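Local coordinates for fructose transport system repressor FruR (Pseudomonas putida, PDB 3O74), which probably binds regulatory DNA as a LacI-family transcription factor, acting as repressor or activator, with fructose 1-phosphate as its preferred effector, at residues B[3-7]-B[32-36]; B[101-107]-B[260-264]; B[107-111]-B[211-215]; B[161-167]-B[191-197]. Residue numbers count along the deposited sequence, not the author numbering.

Interaction 1 of 4, residues B[3-7]-B[32-36]; sequences RTLGF and GYQLL
Residues 4-7 and 34-36 are extended, run parallel at 30° between their directions and approach to 4.6 Å between axes, with bridges pairing Thr4 with Gln34, Leu5 with Leu35 and Gly6 with Leu36 (CA-CA 4.7, 4.9 and 4.8 Å). A ladder of four hydrogen bonds zigzags between them: Gln34 N to Arg3 O (3.1 Å), Leu5 N to Gln34 O (2.8 Å), Leu36 N to Leu5 O (2.8 Å) and Phe7 N to Leu36 O (2.9 Å). Just before the ladder begins, Gly32, at positive phi (92°), closes helix 15-30 in a Schellman motif, and one water donates to Arg3 O (3.2 Å) and Gly32 O (3.1 Å). This is a classical beta-alpha-beta crossover: strand 4-9, helix 15-30 and strand 34-39 open the Rossmann-like N-terminal part of the periplasmic-binding-protein fold, with 34-39 outermost in the sheet. On the face carrying Leu5 and Leu35, Leu5 (m, t) sets CD2 3.8 Å from Tyr33 CD1 and CB 3.9 Å from Leu35 CD1, while Leu35 (t, p) brings the same CD1 within 4.1 Å of Phe7 CB. Tyr33, chi1 m, packs on helix 234-250 and hydrogen-bonds through its hydroxyl to Glu250. On the face of Thr4, Gln34 and Leu36, Thr4 CG2 lies 4.4 Å from Gln34 CB, and all three side chains pack against Leu50 or Leu53 of the second subunit.

Interaction 2 of 4, residues B[101-107]-B[260-264]; sequences ISDDRDA and AVGRT
Crossover between the two lobes of a periplasmic-binding-protein fold is made by neighbouring strands, and here strand 98-102, leading into helix 104-116, travels beside strand 257-266. The strands are parallel, pairing Ile101 with Ala260 (CA-CA 4.9 Å) and Ser102 with Val261 (4.6 Å). Val261 N donates to Ile101 O at 2.7 Å and Asp103 N to Val261 O at 2.9 Å. Asp103, centre of an inverse gamma turn (phi/psi -77/74°), is the N-cap residue at which the chain swings into the helix. Two waters fill the gap as the chains part: one lies 2.8 Å from Ser102 OG and donates to Gly262 O (2.9 Å), the other links backbones, donating to Asp103 O (3.0 Å) and accepting from Arg263 N (2.9 Å). Arg263, m then t, t, reaches back to the first helical turn, its NE forming a salt bridge with Asp104 OD1 (2.8 Å) and its NH2 a weak hydrogen bond to the same oxygen (3.2 Å). Ser102 OG lies over one face of the guanidinium, and Arg263 CD meets Ala107 CB at 3.7 Å. Asp104 OD2 also forms a salt bridge with Arg138, Arg263 NH1 hydrogen-bonds to Met230 O in strand 227-231, and Phe214 of strand 210-214 packs against Asp104, Ala107 and Arg263.

Interaction 3 of 4, residues B[107-111]-B[211-215]; sequences ASRQL and LGTFG
Ala107, in the first turn of helix 104-116, points its CB toward strand 210-214 and meets Phe214 CE2 at 4.0 Å. Ser108 follows with CB 3.5 Å from Phe214 CZ, at the ring edge, near its plane; its OG, with chi1 t, is engaged by Arg138 O of helix 133-144. After Arg109 and Gln110, which make no contact here, the next turn presents Leu111, whose N donates the helical hydrogen bond to Ala107 O (3.0 Å). Leu111 adopts t, p and lays CD2 on the strand, 3.9 Å from Gly212 C, 3.4 Å from Thr213 O and 3.8 Å from Phe214 CD1. The helix and strand segments run almost antiparallel, at 170°, with axes 9.2 Å apart; the nearest CA pairs are Leu111 with Gly212 (6.3 Å) and Ser108 with Phe214 (7.9 Å). Glycine at 212 suits this approach, since a CB there would sit only 3.1 Å from Leu111 CD1. Phe214 (chi1 -81°, chi2 69°) swings its ring to the helix, whereas Thr213 points away, its OG1 hydrogen-bonding to Phe214 O (3.0 Å) and to Thr186 OG1 of strand 183-186. The segments bury 233 Å² between them and meet by side-chain packing without a polar link. A helix laid along a sheet, here with Leu111 on the strand backbone and Ala107 and Ser108 against the Phe214 ring, is characteristic of the alpha/beta sandwich of the C-terminal lobe in LacI-family sensor domains.

Interaction 4 of 4, residues B[161-167]-B[191-197]; sequences FSRECGQ and LLQGVFD
Close backbone packing dominates this helix pair. The segments 163-167 and 191-197 cross at -53° with axes only 6.3 Å apart, and their CA atoms come to 3.9 Å for Gln167 with Gly194 and 4.2 Å for Gly166 with Leu191. Glycines permit this: a CB on Gly166 would fall 2.2 Å from Leu191 O, and one on Gly194 2.0 Å from Arg163 O. The bare backbones instead make CA-H...O contacts, from Gly194 CA to Arg163 O (3.1 Å), Gly166 CA to Leu191 O (3.6 Å) and Gln167 CA to Gly194 O (3.4 Å). Polar links flank the crossing. Arg163, extended with chi1 to chi3 all t, forms a two-pronged salt bridge with Asp197 (chi1 m), NE to OD2 at 2.6 Å and NH2 to OD1 at 3.0 Å; a water donates to Gln167 OE1 and Asp197 OD2, both at 2.6 Å. Within the first segment, Ser162 N-caps helix 163-177, its OG accepting from Cys165 N at 3.1 Å. Apolar contacts gather around Leu191 (m, t), whose CD1 lies 4.0 Å from Phe161 CD1 and CD2 4.3 Å from Cys165 CB; Leu191 CD2 also packs against a carbonyl, Ser162 O, at 3.5 Å. The pair belongs to one layer of the C-terminal lobe, where Leu192 and Val195 rest on strands 183-186, 210-214 and 122-128, while Gln218 of the second subunit hydrogen-bonds to Gln193 O.

Along the chain, interaction 1 closes before the others open; interaction 4 is nested within the loop closed by interaction 3, itself nested within that of interaction 2. Interactions 2 and 3 have centres 10 Å apart, share Ala107 and helix 104-116, and touch where Phe214 packs on Arg263 and Asp104. Interaction 4, centred 16 Å from interaction 3, meets it through Leu192 and Phe196 against Leu211 and Thr213, as helix 189-201 leads on to strand 210-214. Interaction 1 stands apart in the other lobe, 26 to 33 Å away between centres. Crossover, lobe core and helix pair thus form one continuous region, while interactions 1 and 4 both touch the second subunit, so each lobe contributes to the dimer.

Interaction 1 of 4, residues B[3-7]-B[32-36]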
loop_
_atom_site.group_PDB
_atom_site.type_symbol
_atom_site.label_atom_id
_atom_site.label_comp_id
_atom_site.label_asym_id
_atom_site.label_seq_id
_atom_site.Cartn_x
_atom_site.Cartn_y
_atom_site.Cartn_z
ATOM N N ARG B 3 17.132 18.712 8.035
ATOM C CA ARG B 3 15.850 18.442 8.676
ATOM C C ARG B 3 14.961 17.577 7.795
ATOM O O ARG B 3 13.749 17.779 7.709
ATOM C CB ARG B 3 15.142 19.733 9.059
ATOM C CG ARG B 3 15.963 20.575 10.006
ATOM C CD ARG B 3 15.099 21.564 10.739
ATOM N NE ARG B 3 15.894 22.377 11.649
ATOM C CZ ARG B 3 15.611 23.638 11.945
ATOM N NH1 ARG B 3 14.556 24.218 11.394
ATOM N NH2 ARG B 3 16.379 24.317 12.785
ATOM N N THR B 4 15.588 16.615 7.131
ATOM C CA THR B 4 14.868 15.607 6.378
ATOM C C THR B 4 15.384 14.244 6.804
ATOM O O THR B 4 16.565 14.084 7.128
ATOM C CB THR B 4 15.051 15.781 4.860
ATOM O OG1 THR B 4 16.420 15.545 4.512
ATOM C CG2 THR B 4 14.669 17.188 4.436
ATOM N N LEU B 5 14.488 13.267 6.820
ATOM C CA LEU B 5 14.848 11.901 7.147
ATOM C C LEU B 5 14.564 11.044 5.919
ATOM O O LEU B 5 13.614 11.306 5.184
ATOM C CB LEU B 5 14.011 11.413 8.327
ATOM C CG LEU B 5 13.916 12.362 9.523
ATOM C CD1 LEU B 5 12.846 11.899 10.510
ATOM C CD2 LEU B 5 15.269 12.497 10.207
ATOM N N GLY B 6 15.390 10.031 5.687
ATOM C CA GLY B 6 15.155 9.117 4.582
ATOM C C GLY B 6 14.618 7.784 5.066
ATOM O O GLY B 6 14.923 7.358 6.180
ATOM N N PHE B 7 13.820 7.121 4.231
ATOM C CA PHE B 7 13.342 5.782 4.531
ATOM C C PHE B 7 13.478 4.895 3.295
ATOM O O PHE B 7 12.816 5.117 2.283
ATOM C CB PHE B 7 11.885 5.819 5.012
ATOM C CG PHE B 7 11.364 4.486 5.506
ATOM C CD1 PHE B 7 12.232 3.448 5.820
ATOM C CD2 PHE B 7 10.001 4.284 5.673
ATOM C CE1 PHE B 7 11.747 2.222 6.278
ATOM C CE2 PHE B 7 9.512 3.070 6.131
ATOM C CZ PHE B 7 10.387 2.037 6.437
ATOM N N GLY B 32 9.131 18.757 13.027
ATOM C CA GLY B 32 9.773 19.692 12.120
ATOM C C GLY B 32 10.663 19.033 11.080
ATOM O O GLY B 32 11.522 19.691 10.489
ATOM N N TYR B 33 10.467 17.733 10.858
ATOM C CA TYR B 33 11.235 17.003 9.853
ATOM C C TYR B 33 10.341 16.545 8.704
ATOM O O TYR B 33 9.174 16.221 8.915
ATOM C CB TYR B 33 11.905 15.774 10.476
ATOM C CG TYR B 33 12.983 16.099 11.475
ATOM C CD1 TYR B 33 14.323 16.073 11.114
ATOM C CD2 TYR B 33 12.663 16.438 12.782
ATOM C CE1 TYR B 33 15.317 16.374 12.031
ATOM C CE2 TYR B 33 13.648 16.742 13.704
ATOM C CZ TYR B 33 14.971 16.709 13.324
ATOM O OH TYR B 33 15.949 17.010 14.242
ATOM N N GLN B 34 10.895 16.515 7.493
ATOM C CA GLN B 34 10.204 15.936 6.344
ATOM C C GLN B 34 10.753 14.534 6.082
ATOM O O GLN B 34 11.928 14.269 6.317
ATOM C CB GLN B 34 10.382 16.812 5.102
ATOM C CG GLN B 34 9.995 18.276 5.296
ATOM C CD GLN B 34 8.503 18.471 5.489
ATOM O OE1 GLN B 34 8.072 19.302 6.287
ATOM N NE2 GLN B 34 7.706 17.700 4.758
ATOM N N LEU B 35 9.903 13.638 5.598
ATOM C CA LEU B 35 10.338 12.285 5.277
ATOM C C LEU B 35 10.404 12.057 3.768
ATOM O O LEU B 35 9.443 12.322 3.051
ATOM C CB LEU B 35 9.402 11.256 5.918
ATOM C CG LEU B 35 9.802 9.783 5.787
ATOM C CD1 LEU B 35 11.019 9.469 6.652
ATOM C CD2 LEU B 35 8.643 8.861 6.143
ATOM N N LEU B 36 11.545 11.568 3.291
ATOM C CA LEU B 36 11.676 11.162 1.901
ATOM C C LEU B 36 11.749 9.645 1.827
ATOM O O LEU B 36 12.561 9.011 2.504
ATOM C CB LEU B 36 12.904 11.790 1.251
ATOM C CG LEU B 36 12.892 13.314 1.118
ATOM C CD1 LEU B 36 14.230 13.809 0.594
ATOM C CD2 LEU B 36 11.752 13.772 0.218
HETATM O O HOH W 1 11.929 20.364 7.453
#

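Interaction 2 of 4, residues B[101-107]-B[260-264]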
loop_
_atom_site.group_PDB
_atom_site.type_symbol
_atom_site.label_atom_id
_atom_site.label_comp_id
_atom_site.label_asym_id
_atom_site.label_seq_id
_atom_site.Cartn_x
_atom_site.Cartn_y
_atom_site.Cartn_z
ATOM N N ILE B 101 11.903 -3.649 15.509
ATOM C CA ILE B 101 11.316 -4.771 14.790
ATOM C C ILE B 101 10.126 -5.359 15.538
ATOM O O ILE B 101 9.823 -4.949 16.657
ATOM C CB ILE B 101 12.357 -5.892 14.554
ATOM C CG1 ILE B 101 12.735 -6.585 15.867
ATOM C CG2 ILE B 101 13.605 -5.333 13.883
ATOM C CD1 ILE B 101 13.705 -7.741 15.679
ATOM N N SER B 102 9.441 -6.308 14.904
ATOM C CA SER B 102 8.383 -7.052 15.569
ATOM C C SER B 102 8.949 -8.329 16.179
ATOM O O SER B 102 9.949 -8.859 15.703
ATOM C CB SER B 102 7.248 -7.364 14.596
ATOM O OG SER B 102 6.572 -6.179 14.219
ATOM N N ASP B 103 8.318 -8.808 17.247
ATOM C CA ASP B 103 8.757 -10.036 17.910
ATOM C C ASP B 103 8.303 -11.248 17.102
ATOM O O ASP B 103 7.382 -11.962 17.501
ATOM C CB ASP B 103 8.200 -10.099 19.331
ATOM C CG ASP B 103 8.725 -11.286 20.116
ATOM O OD1 ASP B 103 9.539 -12.063 19.569
ATOM O OD2 ASP B 103 8.319 -11.444 21.286
ATOM N N ASP B 104 8.972 -11.476 15.974
ATOM C CA ASP B 104 8.513 -12.431 14.967
ATOM C C ASP B 104 8.577 -13.897 15.380
ATOM O O ASP B 104 7.679 -14.673 15.058
ATOM C CB ASP B 104 9.279 -12.230 13.660
ATOM C CG ASP B 104 8.864 -10.971 12.933
ATOM O OD1 ASP B 104 7.788 -10.421 13.255
ATOM O OD2 ASP B 104 9.615 -10.534 12.037
ATOM N N ARG B 105 9.634 -14.281 16.081
ATOM C CA ARG B 105 9.803 -15.680 16.442
ATOM C C ARG B 105 8.647 -16.162 17.312
ATOM O O ARG B 105 8.053 -17.206 17.046
ATOM C CB ARG B 105 11.134 -15.895 17.159
ATOM C CG ARG B 105 11.427 -17.345 17.465
ATOM C CD ARG B 105 12.816 -17.523 18.070
ATOM N NE ARG B 105 13.656 -18.383 17.249
ATOM C CZ ARG B 105 13.731 -19.700 17.384
ATOM N NH1 ARG B 105 13.016 -20.317 18.324
ATOM N NH2 ARG B 105 14.524 -20.396 16.577
ATOM N N ASP B 106 8.326 -15.393 18.346
ATOM C CA ASP B 106 7.233 -15.747 19.242
ATOM C C ASP B 106 5.879 -15.665 18.540
ATOM O O ASP B 106 4.971 -16.443 18.831
ATOM C CB ASP B 106 7.232 -14.848 20.479
ATOM C CG ASP B 106 6.189 -15.264 21.499
ATOM O OD1 ASP B 106 6.333 -16.360 22.081
ATOM O OD2 ASP B 106 5.224 -14.499 21.721
ATOM N N ALA B 107 5.747 -14.715 17.621
ATOM C CA ALA B 107 4.515 -14.561 16.863
ATOM C C ALA B 107 4.290 -15.799 16.006
ATOM O O ALA B 107 3.168 -16.292 15.884
ATOM C CB ALA B 107 4.581 -13.322 15.995
ATOM N N ALA B 260 12.159 -4.785 20.159
ATOM C CA ALA B 260 11.118 -5.645 19.612
ATOM C C ALA B 260 9.733 -5.249 20.096
ATOM O O ALA B 260 9.518 -5.057 21.287
ATOM C CB ALA B 260 11.405 -7.107 19.946
ATOM N N VAL B 261 8.796 -5.140 19.161
ATOM C CA VAL B 261 7.409 -4.836 19.492
ATOM C C VAL B 261 6.537 -6.045 19.196
ATOM O O VAL B 261 6.623 -6.630 18.114
ATOM C CB VAL B 261 6.894 -3.638 18.681
ATOM C CG1 VAL B 261 5.437 -3.334 19.029
ATOM C CG2 VAL B 261 7.772 -2.425 18.912
ATOM N N GLY B 262 5.694 -6.418 20.155
ATOM C CA GLY B 262 4.812 -7.559 19.979
ATOM C C GLY B 262 3.838 -7.368 18.830
ATOM O O GLY B 262 3.417 -6.248 18.535
ATOM N N ARG B 263 3.488 -8.466 18.168
ATOM C CA ARG B 263 2.431 -8.450 17.168
ATOM C C ARG B 263 1.085 -8.724 17.835
ATOM O O ARG B 263 1.025 -9.366 18.882
ATOM C CB ARG B 263 2.703 -9.494 16.083
ATOM C CG ARG B 263 3.869 -9.148 15.166
ATOM C CD ARG B 263 4.051 -10.180 14.059
ATOM N NE ARG B 263 5.103 -9.779 13.128
ATOM C CZ ARG B 263 4.882 -9.208 11.948
ATOM N NH1 ARG B 263 3.642 -8.984 11.538
ATOM N NH2 ARG B 263 5.903 -8.870 11.170
ATOM N N THR B 264 0.004 -8.234 17.236
ATOM C CA THR B 264 -1.330 -8.521 17.752
ATOM C C THR B 264 -1.914 -9.745 17.052
ATOM O O THR B 264 -1.783 -9.899 15.837
ATOM C CB THR B 264 -2.273 -7.316 17.614
ATOM O OG1 THR B 264 -2.336 -6.906 16.243
ATOM C CG2 THR B 264 -1.766 -6.155 18.461
HETATM O O HOH W 2 4.601 -5.290 16.009
HETATM O O HOH W 3 4.767 -10.971 18.635
#

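Interaction 3 of 4, residues B[107-111]-B[211-215]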
loop_
_atom_site.group_PDB
_atom_site.type_symbol
_atom_site.label_atom_id
_atom_site.label_comp_id
_atom_site.label_asym_id
_atom_site.label_seq_id
_atom_site.Cartn_x
_atom_site.Cartn_y
_atom_site.Cartn_z
ATOM N N ALA B 107 5.747 -14.715 17.621
ATOM C CA ALA B 107 4.515 -14.561 16.863
ATOM C C ALA B 107 4.290 -15.799 16.006
ATOM O O ALA B 107 3.168 -16.292 15.884
ATOM C CB ALA B 107 4.581 -13.322 15.995
ATOM N N SER B 108 5.375 -16.295 15.421
ATOM C CA SER B 108 5.332 -17.467 14.562
ATOM C C SER B 108 5.020 -18.730 15.360
ATOM O O SER B 108 4.306 -19.622 14.891
ATOM C CB SER B 108 6.663 -17.622 13.831
ATOM O OG SER B 108 6.582 -18.640 12.857
ATOM N N ARG B 109 5.556 -18.810 16.571
ATOM C CA ARG B 109 5.312 -19.975 17.404
ATOM C C ARG B 109 3.832 -20.068 17.762
ATOM O O ARG B 109 3.223 -21.131 17.640
ATOM C CB ARG B 109 6.161 -19.929 18.673
ATOM C CG ARG B 109 6.515 -21.307 19.210
ATOM C CD ARG B 109 6.647 -21.318 20.728
ATOM N NE ARG B 109 5.344 -21.256 21.380
ATOM C CZ ARG B 109 4.839 -20.161 21.935
ATOM N NH1 ARG B 109 5.537 -19.034 21.931
ATOM N NH2 ARG B 109 3.641 -20.193 22.501
ATOM N N GLN B 110 3.258 -18.950 18.195
ATOM C CA GLN B 110 1.844 -18.906 18.540
ATOM C C GLN B 110 0.967 -19.180 17.323
ATOM O O GLN B 110 -0.047 -19.870 17.420
ATOM C CB GLN B 110 1.472 -17.540 19.114
ATOM C CG GLN B 110 2.040 -17.239 20.483
ATOM C CD GLN B 110 1.364 -16.042 21.120
ATOM O OE1 GLN B 110 0.136 -15.965 21.169
ATOM N NE2 GLN B 110 2.161 -15.098 21.606
ATOM N N LEU B 111 1.359 -18.622 16.182
ATOM C CA LEU B 111 0.598 -18.783 14.951
ATOM C C LEU B 111 0.491 -20.260 14.578
ATOM O O LEU B 111 -0.601 -20.766 14.323
ATOM C CB LEU B 111 1.241 -17.978 13.817
ATOM C CG LEU B 111 0.444 -17.783 12.527
ATOM C CD1 LEU B 111 -0.938 -17.211 12.817
ATOM C CD2 LEU B 111 1.208 -16.879 11.572
ATOM N N LEU B 211 -5.473 -22.070 7.991
ATOM C CA LEU B 211 -4.557 -21.041 7.499
ATOM C C LEU B 211 -4.112 -20.047 8.562
ATOM O O LEU B 211 -4.911 -19.579 9.372
ATOM C CB LEU B 211 -5.185 -20.264 6.341
ATOM C CG LEU B 211 -5.262 -20.930 4.973
ATOM C CD1 LEU B 211 -5.903 -19.977 3.983
ATOM C CD2 LEU B 211 -3.877 -21.342 4.505
ATOM N N GLY B 212 -2.828 -19.708 8.525
ATOM C CA GLY B 212 -2.275 -18.690 9.395
ATOM C C GLY B 212 -1.218 -17.898 8.649
ATOM O O GLY B 212 -0.471 -18.455 7.842
ATOM N N THR B 213 -1.145 -16.599 8.921
ATOM C CA THR B 213 -0.233 -15.729 8.189
ATOM C C THR B 213 0.297 -14.587 9.049
ATOM O O THR B 213 -0.303 -14.222 10.059
ATOM C CB THR B 213 -0.917 -15.119 6.948
ATOM O OG1 THR B 213 0.052 -14.424 6.153
ATOM C CG2 THR B 213 -2.019 -14.148 7.361
ATOM N N PHE B 214 1.440 -14.043 8.644
ATOM C CA PHE B 214 1.915 -12.780 9.185
ATOM C C PHE B 214 1.261 -11.655 8.405
ATOM O O PHE B 214 0.967 -11.801 7.218
ATOM C CB PHE B 214 3.434 -12.685 9.084
ATOM C CG PHE B 214 4.158 -13.418 10.174
ATOM C CD1 PHE B 214 4.138 -14.801 10.230
ATOM C CD2 PHE B 214 4.867 -12.720 11.139
ATOM C CE1 PHE B 214 4.810 -15.477 11.237
ATOM C CE2 PHE B 214 5.537 -13.386 12.141
ATOM C CZ PHE B 214 5.509 -14.766 12.193
ATOM N N GLY B 215 1.040 -10.529 9.067
ATOM C CA GLY B 215 0.306 -9.444 8.450
ATOM C C GLY B 215 -1.174 -9.759 8.484
ATOM O O GLY B 215 -1.586 -10.828 8.933
#

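Interaction 4 of 4, residues B[161-167]-B[191-197]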
loop_
_atom_site.group_PDB
_atom_site.type_symbol
_atom_site.label_atom_id
_atom_site.label_comp_id
_atom_site.label_asym_id
_atom_site.label_seq_id
_atom_site.Cartn_x
_atom_site.Cartn_y
_atom_site.Cartn_z
ATOM N N PHE B 161 9.393 -12.041 -1.579
ATOM C CA PHE B 161 8.101 -11.802 -0.953
ATOM C C PHE B 161 7.151 -11.237 -2.003
ATOM O O PHE B 161 6.928 -10.028 -2.068
ATOM C CB PHE B 161 8.229 -10.838 0.222
ATOM C CG PHE B 161 8.981 -11.407 1.399
ATOM C CD1 PHE B 161 8.404 -12.379 2.203
ATOM C CD2 PHE B 161 10.254 -10.957 1.709
ATOM C CE1 PHE B 161 9.088 -12.900 3.291
ATOM C CE2 PHE B 161 10.944 -11.470 2.795
ATOM C CZ PHE B 161 10.361 -12.443 3.588
ATOM N N SER B 162 6.604 -12.117 -2.832
ATOM C CA SER B 162 5.713 -11.700 -3.906
ATOM C C SER B 162 4.548 -12.660 -4.049
ATOM O O SER B 162 4.615 -13.813 -3.624
ATOM C CB SER B 162 6.463 -11.625 -5.237
ATOM O OG SER B 162 6.711 -12.919 -5.762
ATOM N N ARG B 163 3.482 -12.168 -4.661
ATOM C CA ARG B 163 2.295 -12.961 -4.919
ATOM C C ARG B 163 2.629 -14.177 -5.775
ATOM O O ARG B 163 2.244 -15.298 -5.446
ATOM C CB ARG B 163 1.254 -12.090 -5.615
ATOM C CG ARG B 163 -0.073 -12.753 -5.880
ATOM C CD ARG B 163 -1.090 -11.693 -6.262
ATOM N NE ARG B 163 -2.291 -12.265 -6.853
ATOM C CZ ARG B 163 -3.344 -11.550 -7.228
ATOM N NH1 ARG B 163 -3.340 -10.236 -7.064
ATOM N NH2 ARG B 163 -4.400 -12.151 -7.760
ATOM N N GLU B 164 3.350 -13.955 -6.869
ATOM C CA GLU B 164 3.691 -15.046 -7.780
ATOM C C GLU B 164 4.581 -16.103 -7.126
ATOM O O GLU B 164 4.488 -17.288 -7.450
ATOM C CB GLU B 164 4.340 -14.516 -9.065
ATOM C CG GLU B 164 4.743 -15.617 -10.044
ATOM C CD GLU B 164 5.185 -15.082 -11.393
ATOM O OE1 GLU B 164 6.257 -15.503 -11.879
ATOM O OE2 GLU B 164 4.461 -14.243 -11.971
ATOM N N CYS B 165 5.445 -15.679 -6.210
ATOM C CA CYS B 165 6.288 -16.625 -5.486
ATOM C C CYS B 165 5.427 -17.516 -4.592
ATOM O O CYS B 165 5.626 -18.727 -4.530
ATOM C CB CYS B 165 7.327 -15.886 -4.648
ATOM S SG CYS B 165 8.584 -16.945 -3.892
ATOM N N GLY B 166 4.465 -16.906 -3.909
ATOM C CA GLY B 166 3.535 -17.649 -3.079
ATOM C C GLY B 166 2.731 -18.641 -3.897
ATOM O O GLY B 166 2.499 -19.776 -3.474
ATOM N N GLN B 167 2.301 -18.212 -5.077
ATOM C CA GLN B 167 1.559 -19.087 -5.974
ATOM C C GLN B 167 2.420 -20.270 -6.414
ATOM O O GLN B 167 1.964 -21.413 -6.419
ATOM C CB GLN B 167 1.067 -18.296 -7.191
ATOM C CG GLN B 167 0.226 -19.091 -8.176
ATOM C CD GLN B 167 -0.177 -18.259 -9.385
ATOM O OE1 GLN B 167 0.526 -17.323 -9.769
ATOM N NE2 GLN B 167 -1.315 -18.596 -9.989
ATOM N N LEU B 191 2.597 -13.430 0.320
ATOM C CA LEU B 191 2.748 -14.834 -0.037
ATOM C C LEU B 191 1.408 -15.545 0.054
ATOM O O LEU B 191 1.098 -16.391 -0.773
ATOM C CB LEU B 191 3.778 -15.531 0.861
ATOM C CG LEU B 191 5.233 -15.101 0.667
ATOM C CD1 LEU B 191 6.132 -15.696 1.750
ATOM C CD2 LEU B 191 5.726 -15.487 -0.714
ATOM N N LEU B 192 0.612 -15.194 1.061
ATOM C CA LEU B 192 -0.727 -15.764 1.195
ATOM C C LEU B 192 -1.583 -15.452 -0.033
ATOM O O LEU B 192 -2.425 -16.252 -0.435
ATOM C CB LEU B 192 -1.417 -15.225 2.450
ATOM C CG LEU B 192 -2.809 -15.808 2.728
ATOM C CD1 LEU B 192 -2.730 -17.316 2.971
ATOM C CD2 LEU B 192 -3.487 -15.109 3.907
ATOM N N GLN B 193 -1.372 -14.278 -0.618
ATOM C CA GLN B 193 -2.128 -13.879 -1.801
ATOM C C GLN B 193 -1.901 -14.849 -2.949
ATOM O O GLN B 193 -2.827 -15.172 -3.695
ATOM C CB GLN B 193 -1.733 -12.472 -2.241
ATOM C CG GLN B 193 -2.142 -11.378 -1.286
ATOM C CD GLN B 193 -1.842 -10.004 -1.845
ATOM O OE1 GLN B 193 -2.349 -9.630 -2.900
ATOM N NE2 GLN B 193 -1.007 -9.251 -1.146
ATOM N N GLY B 194 -0.659 -15.301 -3.093
ATOM C CA GLY B 194 -0.323 -16.272 -4.116
ATOM C C GLY B 194 -0.970 -17.605 -3.802
ATOM O O GLY B 194 -1.440 -18.309 -4.697
ATOM N N VAL B 195 -0.992 -17.949 -2.517
ATOM C CA VAL B 195 -1.658 -19.159 -2.063
ATOM C C VAL B 195 -3.127 -19.126 -2.484
ATOM O O VAL B 195 -3.655 -20.113 -2.989
ATOM C CB VAL B 195 -1.552 -19.319 -0.535
ATOM C CG1 VAL B 195 -2.561 -20.338 -0.036
ATOM C CG2 VAL B 195 -0.128 -19.713 -0.129
ATOM N N PHE B 196 -3.781 -17.986 -2.285
ATOM C CA PHE B 196 -5.180 -17.842 -2.668
ATOM C C PHE B 196 -5.374 -18.023 -4.168
ATOM O O PHE B 196 -6.395 -18.549 -4.608
ATOM C CB PHE B 196 -5.732 -16.480 -2.236
ATOM C CG PHE B 196 -5.942 -16.347 -0.754
ATOM C CD1 PHE B 196 -6.121 -17.472 0.037
ATOM C CD2 PHE B 196 -5.969 -15.100 -0.152
ATOM C CE1 PHE B 196 -6.318 -17.359 1.408
ATOM C CE2 PHE B 196 -6.168 -14.977 1.220
ATOM C CZ PHE B 196 -6.343 -16.110 1.999
ATOM N N ASP B 197 -4.403 -17.573 -4.957
ATOM C CA ASP B 197 -4.477 -17.748 -6.405
ATOM C C ASP B 197 -4.477 -19.225 -6.756
ATOM O O ASP B 197 -5.245 -19.681 -7.611
ATOM C CB ASP B 197 -3.303 -17.064 -7.100
ATOM C CG ASP B 197 -3.428 -15.559 -7.110
ATOM O OD1 ASP B 197 -4.570 -15.055 -7.137
ATOM O OD2 ASP B 197 -2.379 -14.880 -7.089
HETATM O O HOH W 4 -0.213 -15.119 -8.589
#